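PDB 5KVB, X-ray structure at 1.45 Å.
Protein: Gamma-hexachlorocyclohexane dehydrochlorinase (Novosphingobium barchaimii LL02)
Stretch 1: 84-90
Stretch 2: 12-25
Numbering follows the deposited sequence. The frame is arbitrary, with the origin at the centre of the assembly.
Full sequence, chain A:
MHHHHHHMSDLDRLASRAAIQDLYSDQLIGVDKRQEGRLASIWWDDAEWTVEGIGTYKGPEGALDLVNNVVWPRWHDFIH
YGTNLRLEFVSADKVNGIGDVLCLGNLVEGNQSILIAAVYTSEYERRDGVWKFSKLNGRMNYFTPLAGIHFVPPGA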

# COMPACT_ATOMS: atom_id res chain seq x y z
N ASN A 84 3.04 -1.66 -4.02
CA ASN A 84 4.16 -2.30 -4.73
C ASN A 84 4.59 -1.56 -6.00
O ASN A 84 5.07 -2.18 -6.94
CB ASN A 84 3.83 -3.76 -5.12
CG ASN A 84 3.25 -4.60 -3.98
OD1 ASN A 84 3.41 -4.31 -2.80
ND2 ASN A 84 2.57 -5.68 -4.36
N LEU A 85 4.41 -0.24 -6.06
CA LEU A 85 4.85 0.51 -7.24
C LEU A 85 6.35 0.43 -7.40
O LEU A 85 7.10 0.84 -6.52
CB LEU A 85 4.42 1.97 -7.18
CG LEU A 85 4.79 2.78 -8.43
CD1 LEU A 85 4.02 2.29 -9.66
CD2 LEU A 85 4.56 4.26 -8.19
N ARG A 86 6.79 -0.12 -8.52
CA ARG A 86 8.20 -0.37 -8.78
C ARG A 86 8.61 0.32 -10.08
O ARG A 86 8.01 0.06 -11.14
CB ARG A 86 8.45 -1.87 -8.84
CG ARG A 86 9.88 -2.30 -9.13
CD ARG A 86 10.85 -1.86 -8.05
NE ARG A 86 12.09 -2.63 -8.10
CZ ARG A 86 13.20 -2.24 -8.71
NH1 ARG A 86 13.26 -1.07 -9.35
NH2 ARG A 86 14.28 -3.01 -8.68
N LEU A 87 9.61 1.20 -9.99
CA LEU A 87 10.04 2.05 -11.10
C LEU A 87 11.41 1.64 -11.64
O LEU A 87 12.30 1.27 -10.87
CB LEU A 87 10.08 3.52 -10.66
CG LEU A 87 8.82 4.12 -10.04
CD1 LEU A 87 9.03 5.58 -9.63
CD2 LEU A 87 7.63 3.98 -10.99
N GLU A 88 11.56 1.70 -12.95
CA GLU A 88 12.85 1.46 -13.60
C GLU A 88 13.09 2.51 -14.67
O GLU A 88 12.20 2.81 -15.46
CB GLU A 88 12.88 0.07 -14.23
CG GLU A 88 12.67 -1.08 -13.27
CD GLU A 88 13.96 -1.61 -12.68
OE1 GLU A 88 14.98 -0.89 -12.69
OE2 GLU A 88 13.95 -2.77 -12.20
N PHE A 89 14.30 3.05 -14.69
CA PHE A 89 14.66 4.06 -15.68
C PHE A 89 15.09 3.39 -16.99
O PHE A 89 16.11 2.69 -17.04
CB PHE A 89 15.76 4.97 -15.12
CG PHE A 89 15.27 5.93 -14.06
CD1 PHE A 89 15.09 5.51 -12.76
CD2 PHE A 89 14.96 7.25 -14.38
CE1 PHE A 89 14.63 6.38 -11.78
CE2 PHE A 89 14.49 8.13 -13.41
CZ PHE A 89 14.32 7.70 -12.12
N VAL A 90 14.29 3.57 -18.03
CA VAL A 90 14.62 3.08 -19.37
C VAL A 90 15.75 3.95 -19.93
O VAL A 90 16.69 3.45 -20.58
CB VAL A 90 13.39 3.11 -20.29
CG1 VAL A 90 13.76 2.67 -21.71
CG2 VAL A 90 12.29 2.21 -19.72
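Stretch 2, residues 12-25: DRLASRAAIQDLYS

Stretch 2 is helical from D12 to S25, part of a longer helix that begins before it and continues after it, with phi/psi values close to -63/-42 throughout and the regular i to i-4 backbone hydrogen bonds. It packs on the strand of stretch 1 with the N-to-C directions 134° apart, so the two run roughly antiparallel but clearly skewed, and their axes approach to 10.2 Å, a spacing that leaves room for one layer of interlocking side chains. The two repeats keep step along the contact. The strand offers every second residue, L85, L87 and F89, while R86 and E88 send their CA-to-CB bonds away; the helix answers in steps of four, with R13 nearest F89, R17 nearest L87 and Q21 nearest L85. The CA-CA separations are 9.1 Å for F89 and R13, 7.5 Å for L87 and R17, and 7.7 Å for L85 and Q21, so the backbones are farthest apart at the F89 end, where the contact runs through the phenyl ring.

D12 makes no contact with the strand, but its carbonyl O accepts a hydrogen bond from S16 OG at 3.0 Å as well as the backbone bond from S16 N. R13, whose CA-to-CB bond points sideways, lays the aliphatic part of its chain by the phenyl ring, CG to F89 CE1 at 3.8 Å. The CA-to-CB bond of L14 points away and A15 is out of reach. That of S16 points toward the strand, and S16 CB lies 4.0 Å from F89 CZ, near the plane of the ring and at its edge; with its hydroxyl bonded back to the helix, the small residue presents carbon to the phenyl group. R17 CG meets the ring edge too, 4.1 Å from F89 CE1, and R17 O is 4.0 Å from L87 CD1. The methylenes of this arginine do apolar work here while its guanidinium is hydrogen-bonded elsewhere in the structure.

The CA-to-CB bond of A18 points away and A19 is out of reach. I20 points toward the strand and supplies an apolar pair in van der Waals contact near the middle, CG2 to L87 CD1 at 3.7 Å. The CA-to-CB bond of Q21 points sideways, with CG 4.1 Å from L85 CD2 and 4.3 Å from L87 CD1, so its methylene touches both leucines. Its amide reaches the strand backbone through a water, which accepts from Q21 NE2 at 3.0 Å and donates to L85 O at 3.0 Å. No direct hydrogen bond crosses between the stretches.

The CA-to-CB bond of D22 points away and L23 is out of reach. That of Y24 points toward the strand, and the residue closes the contact: L85 CD1 stands 3.8 Å from the centroid of the Y24 ring and 2° off its normal, a CH-pi contact over the face, while L85 CD2 lies 3.9 Å from Y24 CD2. S25 adds nothing. The contact buries 461 Å² in all, and its rule is plain: alternate strand residues L85, L87 and F89 pack on one side of the helix, against I20, the Y24 ring and the carbons of R13, S16, R17 and Q21.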

# COMPACT_ATOMS: atom_id res chain seq x y z
N ASP A 12 18.79 13.87 -8.25
CA ASP A 12 17.83 13.93 -9.36
C ASP A 12 17.00 12.65 -9.46
O ASP A 12 15.79 12.71 -9.72
CB ASP A 12 18.56 14.16 -10.69
CG ASP A 12 17.59 14.23 -11.87
OD1 ASP A 12 16.69 15.09 -11.84
OD2 ASP A 12 17.74 13.41 -12.80
N ARG A 13 17.64 11.50 -9.28
CA ARG A 13 16.94 10.23 -9.35
C ARG A 13 15.86 10.13 -8.26
O ARG A 13 14.72 9.69 -8.53
CB ARG A 13 17.93 9.07 -9.23
CG ARG A 13 17.34 7.71 -9.50
CD ARG A 13 18.42 6.63 -9.55
NE ARG A 13 19.23 6.63 -8.34
CZ ARG A 13 18.93 5.96 -7.23
NH1 ARG A 13 17.83 5.22 -7.17
NH2 ARG A 13 19.73 6.03 -6.17
N LEU A 14 16.20 10.54 -7.05
CA LEU A 14 15.24 10.49 -5.95
C LEU A 14 14.10 11.49 -6.17
O LEU A 14 12.94 11.17 -5.92
CB LEU A 14 15.94 10.74 -4.62
CG LEU A 14 16.93 9.65 -4.19
CD1 LEU A 14 17.76 10.11 -3.01
CD2 LEU A 14 16.17 8.37 -3.84
N ALA A 15 14.42 12.68 -6.66
CA ALA A 15 13.37 13.67 -6.94
C ALA A 15 12.44 13.19 -8.05
O ALA A 15 11.21 13.36 -7.96
CB ALA A 15 14.01 15.02 -7.30
N SER A 16 13.00 12.53 -9.06
CA SER A 16 12.20 11.98 -10.15
C SER A 16 11.27 10.88 -9.65
O SER A 16 10.07 10.88 -9.98
CB SER A 16 13.09 11.44 -11.28
OG SER A 16 13.80 12.50 -11.92
N ARG A 17 11.80 9.97 -8.84
CA ARG A 17 10.97 8.91 -8.27
C ARG A 17 9.82 9.49 -7.45
O ARG A 17 8.70 9.00 -7.54
CB ARG A 17 11.82 7.96 -7.41
CG ARG A 17 12.77 7.06 -8.22
CD ARG A 17 13.80 6.34 -7.36
NE ARG A 17 13.20 5.53 -6.29
CZ ARG A 17 13.27 4.20 -6.20
NH1 ARG A 17 13.89 3.49 -7.14
NH2 ARG A 17 12.71 3.59 -5.16
N ALA A 18 10.08 10.53 -6.66
CA ALA A 18 9.01 11.14 -5.86
C ALA A 18 7.93 11.76 -6.74
O ALA A 18 6.73 11.60 -6.48
CB ALA A 18 9.61 12.17 -4.90
N ALA A 19 8.35 12.46 -7.79
CA ALA A 19 7.39 13.08 -8.70
C ALA A 19 6.52 12.00 -9.36
O ALA A 19 5.30 12.17 -9.49
CB ALA A 19 8.12 13.90 -9.75
N ILE A 20 7.13 10.88 -9.74
CA ILE A 20 6.40 9.83 -10.45
C ILE A 20 5.47 9.09 -9.49
O ILE A 20 4.33 8.79 -9.84
CB ILE A 20 7.39 8.90 -11.16
CG1 ILE A 20 8.06 9.66 -12.32
CG2 ILE A 20 6.69 7.64 -11.67
CD1 ILE A 20 9.29 8.96 -12.88
N GLN A 21 5.93 8.83 -8.26
CA GLN A 21 5.06 8.23 -7.24
C GLN A 21 3.82 9.11 -6.99
O GLN A 21 2.70 8.60 -6.89
CB GLN A 21 5.86 7.98 -5.96
CG GLN A 21 6.93 6.88 -6.12
CD GLN A 21 8.10 7.03 -5.15
OE1 GLN A 21 8.15 7.94 -4.33
NE2 GLN A 21 9.06 6.12 -5.26
N ASP A 22 3.99 10.43 -6.97
CA ASP A 22 2.86 11.36 -6.85
C ASP A 22 1.93 11.31 -8.08
O ASP A 22 0.70 11.33 -7.92
CB ASP A 22 3.35 12.80 -6.62
CG ASP A 22 3.93 13.04 -5.23
OD1 ASP A 22 3.76 12.21 -4.33
OD2 ASP A 22 4.55 14.12 -5.06
N LEU A 23 2.48 11.24 -9.29
CA LEU A 23 1.63 11.12 -10.50
C LEU A 23 0.73 9.90 -10.40
O LEU A 23 -0.48 9.97 -10.69
CB LEU A 23 2.49 11.01 -11.77
CG LEU A 23 3.27 12.26 -12.18
CD1 LEU A 23 4.29 11.90 -13.25
CD2 LEU A 23 2.32 13.35 -12.70
N TYR A 24 1.33 8.78 -10.00
CA TYR A 24 0.61 7.52 -9.96
C TYR A 24 -0.48 7.53 -8.88
O TYR A 24 -1.62 7.12 -9.15
CB TYR A 24 1.60 6.39 -9.74
CG TYR A 24 1.00 5.00 -9.79
CD1 TYR A 24 0.80 4.35 -11.00
CD2 TYR A 24 0.64 4.36 -8.63
CE1 TYR A 24 0.26 3.06 -11.04
CE2 TYR A 24 0.10 3.09 -8.66
CZ TYR A 24 -0.07 2.45 -9.84
OH TYR A 24 -0.61 1.18 -9.84
N SER A 25 -0.17 7.99 -7.68
CA SER A 25 -1.22 8.11 -6.68
C SER A 25 -2.31 9.09 -7.12
O SER A 25 -3.49 8.85 -6.84
CB SER A 25 -0.62 8.52 -5.33
OG SER A 25 0.07 7.41 -4.77
O HOH W 1 8.68 3.37 -6.26